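Local coordinates for histidine kinase (Caulobacter vibrioides, PDB 6TNE), which probably takes part in two-component phosphorelay signalling, its receiver domain accepting or handing on a phosphoryl group within a hybrid histidine kinase, at residues A[76-81]-A[99-104]. Residues are numbered along the deposited sequence; the frame is centred on the assembly and turned at random.
Sequences PVMFIS and TFLPKP
Phe79 and Phe100, the latter in one of its two conformers, both hold CG anti to their own carbonyl carbon (chi1 -72° and -56°), and the two side chains lie side by side and point the same way; Phe79 CB comes to 4.0 Å from Phe100 CD2. They sit on neighbouring parallel strands, 77-81 and 98-102, at one edge of the five-stranded parallel sheet of a CheY-like receiver domain, where the second strand is outermost. The backbones are joined in parallel register, which widens toward Ser81. Thr99 N binds Val77 O, Phe79 N binds Thr99 O, and Leu101 N meets Phe79 O at 2.8 Å, while Ser81 N to Leu101 O, at 3.5 Å, is weak. Phe79 and Phe100 share a sheet face with Ser81, and helix 61-72 covers Phe79 there through Pro62 and Leu65. On the opposite face Met78, Thr99, Ile80 and Leu101 line up. Met78 CB lies 3.5 Å from Thr99 OG1, and its SD, at the end of an extended CB-CG arm, meets Leu101 CD2 at 4.2 Å. Ile80 CG2 packs on Leu101 CB at 4.1 Å. Helix 107-118 packs on this side, with Leu110 touching both Met78 and Leu101. Lys103, preceding a cis-proline, reaches across the C-terminal end of strand 77-81: its CE lies 4.1 Å from Ile80 CG1, and NZ forms salt bridges with Glu7 and with Asp53, probably the phosphoacceptor, in the acidic pocket of CheY-like domains. Lys103 N donates to Ser81 O at 2.9 Å from well above the carbonyl plane.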
ATOM      1  N   PRO A  76       7.554   0.763  -5.969  1.00 17.92           N
ATOM      2  CA  PRO A  76       7.461   1.901  -5.049  1.00 19.05           C
ATOM      3  C   PRO A  76       6.587   1.581  -3.848  1.00 16.54           C
ATOM      4  O   PRO A  76       5.761   0.662  -3.854  1.00 15.04           O
ATOM      5  CB  PRO A  76       6.808   2.991  -5.908  1.00 20.70           C
ATOM      6  CG  PRO A  76       6.062   2.214  -7.044  1.00 24.14           C
ATOM      7  CD  PRO A  76       6.972   1.054  -7.299  1.00 19.43           C
ATOM      8  N   VAL A  77       6.778   2.371  -2.811  1.00 16.91           N
ATOM      9  CA  VAL A  77       6.080   2.217  -1.542  1.00 15.86           C
ATOM     10  C   VAL A  77       5.567   3.582  -1.130  1.00 14.83           C
ATOM     11  O   VAL A  77       6.328   4.563  -1.176  1.00 17.68           O
ATOM     12  CB  VAL A  77       6.997   1.626  -0.449  1.00 17.71           C
ATOM     13  CG1 VAL A  77       6.279   1.559   0.889  1.00 20.50           C
ATOM     14  CG2 VAL A  77       7.623   0.294  -0.908  1.00 20.10           C
ATOM     15  N   MET A  78       4.314   3.653  -0.709  1.00 13.07           N
ATOM     16  CA  MET A  78       3.697   4.881  -0.241  1.00 12.04           C
ATOM     17  C   MET A  78       3.135   4.632   1.136  1.00 11.62           C
ATOM     18  O   MET A  78       2.270   3.751   1.313  1.00 12.54           O
ATOM     19  CB  MET A  78       2.565   5.240  -1.167  1.00 14.62           C
ATOM     20  CG  MET A  78       1.860   6.492  -0.783  1.00 18.83           C
ATOM     21  SD  MET A  78       0.673   7.092  -1.972  1.00 30.80           S
ATOM     22  CE  MET A  78      -0.363   5.722  -2.287  1.00 44.70           C
ATOM     23  N   PHE A  79       3.636   5.343   2.127  1.00 11.48           N
ATOM     24  CA  PHE A  79       3.115   5.284   3.479  1.00 11.62           C
ATOM     25  C   PHE A  79       2.059   6.339   3.664  1.00 12.72           C
ATOM     26  O   PHE A  79       2.191   7.451   3.155  1.00 14.39           O
ATOM     27  CB  PHE A  79       4.238   5.489   4.483  1.00 12.83           C
ATOM     28  CG  PHE A  79       5.151   4.308   4.579  1.00 12.38           C
ATOM     29  CD1 PHE A  79       4.653   3.052   4.989  1.00 13.12           C
ATOM     30  CD2 PHE A  79       6.474   4.408   4.212  1.00 14.67           C
ATOM     31  CE1 PHE A  79       5.485   1.931   5.041  1.00 13.87           C
ATOM     32  CE2 PHE A  79       7.297   3.285   4.242  1.00 15.92           C
ATOM     33  CZ  PHE A  79       6.809   2.067   4.659  1.00 15.10           C
ATOM     34  N   ILE A  80       1.043   6.002   4.428  1.00 12.99           N
ATOM     35  CA  ILE A  80      -0.038   6.907   4.770  1.00 13.52           C
ATOM     36  C   ILE A  80      -0.134   6.976   6.289  1.00 12.99           C
ATOM     37  O   ILE A  80       0.056   5.975   6.983  1.00 14.34           O
ATOM     38  CB  ILE A  80      -1.376   6.496   4.117  1.00 13.82           C
ATOM     39  CG1 ILE A  80      -1.894   5.127   4.570  1.00 14.25           C
ATOM     40  CG2 ILE A  80      -1.248   6.525   2.564  1.00 17.42           C
ATOM     41  CD1 ILE A  80      -3.220   4.770   4.016  1.00 17.00           C
ATOM     42  N   SER A  81      -0.450   8.155   6.819  1.00 13.98           N
ATOM     43  CA  SER A  81      -0.639   8.253   8.268  1.00 17.02           C
ATOM     44  C   SER A  81      -1.254   9.594   8.593  1.00 18.38           C
ATOM     45  O   SER A  81      -1.026  10.582   7.884  1.00 19.56           O
ATOM     46  CB  SER A  81       0.670   8.168   9.077  1.00 19.46           C
ATOM     47  OG  SER A  81       0.402   8.158  10.480  1.00 21.17           O
ATOM     48  N   THR A  99       7.524   7.106  -0.420  1.00 14.39           N
ATOM     49  CA  THR A  99       6.782   8.357  -0.372  1.00 14.21           C
ATOM     50  C   THR A  99       5.833   8.339   0.814  1.00 13.31           C
ATOM     51  O   THR A  99       5.604   7.281   1.447  1.00 13.84           O
ATOM     52  CB  THR A  99       6.016   8.613  -1.685  1.00 15.27           C
ATOM     53  OG1 THR A  99       5.032   7.598  -1.873  1.00 16.14           O
ATOM     54  CG2 THR A  99       6.919   8.703  -2.900  1.00 17.07           C
ATOM     55  N   PHE A 100       5.172   9.472   1.063  0.51 14.92           N
ATOM     56  CA  PHE A 100       4.340   9.689   2.253  0.51 16.02           C
ATOM     57  C   PHE A 100       3.170  10.583   1.909  0.51 16.80           C
ATOM     58  O   PHE A 100       3.390  11.729   1.478  0.51 17.77           O
ATOM     59  CB  PHE A 100       5.132  10.407   3.321  0.51 21.86           C
ATOM     60  CG  PHE A 100       6.368   9.721   3.694  0.51 17.24           C
ATOM     61  CD1 PHE A 100       7.546   9.971   3.017  0.51 19.08           C
ATOM     62  CD2 PHE A 100       6.366   8.821   4.750  0.51 18.49           C
ATOM     63  CE1 PHE A 100       8.712   9.338   3.360  0.51 21.89           C
ATOM     64  CE2 PHE A 100       7.532   8.178   5.100  0.51 21.13           C
ATOM     65  CZ  PHE A 100       8.706   8.449   4.405  0.51 21.27           C
ATOM     66  N   LEU A 101       1.959  10.107   2.190  1.00 15.74           N
ATOM     67  CA  LEU A 101       0.725  10.848   1.901  1.00 17.19           C
ATOM     68  C   LEU A 101      -0.027  10.978   3.218  1.00 18.36           C
ATOM     69  O   LEU A 101      -0.289   9.966   3.880  1.00 17.85           O
ATOM     70  CB  LEU A 101      -0.119  10.117   0.846  1.00 21.74           C
ATOM     71  CG  LEU A 101      -1.464  10.676   0.340  1.00 24.18           C
ATOM     72  CD1 LEU A 101      -1.170  11.915  -0.467  1.00 29.08           C
ATOM     73  CD2 LEU A 101      -2.297   9.655  -0.485  1.00 29.63           C
ATOM     74  N   PRO A 102      -0.361  12.189   3.668  1.00 19.57           N
ATOM     75  CA  PRO A 102      -1.054  12.304   4.955  1.00 23.21           C
ATOM     76  C   PRO A 102      -2.500  11.839   4.848  1.00 21.96           C
ATOM     77  O   PRO A 102      -3.179  12.026   3.837  1.00 27.44           O
ATOM     78  CB  PRO A 102      -0.977  13.809   5.269  1.00 25.45           C
ATOM     79  CG  PRO A 102      -0.913  14.439   3.940  1.00 27.42           C
ATOM     80  CD  PRO A 102      -0.103  13.495   3.053  1.00 22.41           C
ATOM     81  N   LYS A 103      -3.008  11.284   5.946  1.00 22.35           N
ATOM     82  CA  LYS A 103      -4.430  11.083   6.174  1.00 23.81           C
ATOM     83  C   LYS A 103      -5.023  12.316   6.846  1.00 27.66           C
ATOM     84  O   LYS A 103      -4.329  13.025   7.580  1.00 29.11           O
ATOM     85  CB  LYS A 103      -4.639   9.865   7.065  1.00 27.12           C
ATOM     86  CG  LYS A 103      -4.428   8.531   6.342  1.00 27.03           C
ATOM     87  CD  LYS A 103      -5.102   7.354   7.066  1.00 29.61           C
ATOM     88  CE  LYS A 103      -4.106   6.487   7.712  1.00 24.79           C
ATOM     89  NZ  LYS A 103      -4.733   5.365   8.480  1.00 20.69           N
ATOM     90  N   PRO A 104      -6.315  12.609   6.630  1.00 28.01           N
ATOM     91  CA  PRO A 104      -7.271  11.871   5.792  1.00 27.83           C
ATOM     92  C   PRO A 104      -6.930  11.941   4.313  1.00 28.38           C
ATOM     93  O   PRO A 104      -6.484  12.988   3.844  1.00 29.83           O
ATOM     94  CB  PRO A 104      -8.598  12.587   6.059  1.00 29.78           C
ATOM     95  CG  PRO A 104      -8.200  13.930   6.583  1.00 31.14           C
ATOM     96  CD  PRO A 104      -6.960  13.730   7.343  1.00 30.01           C
TER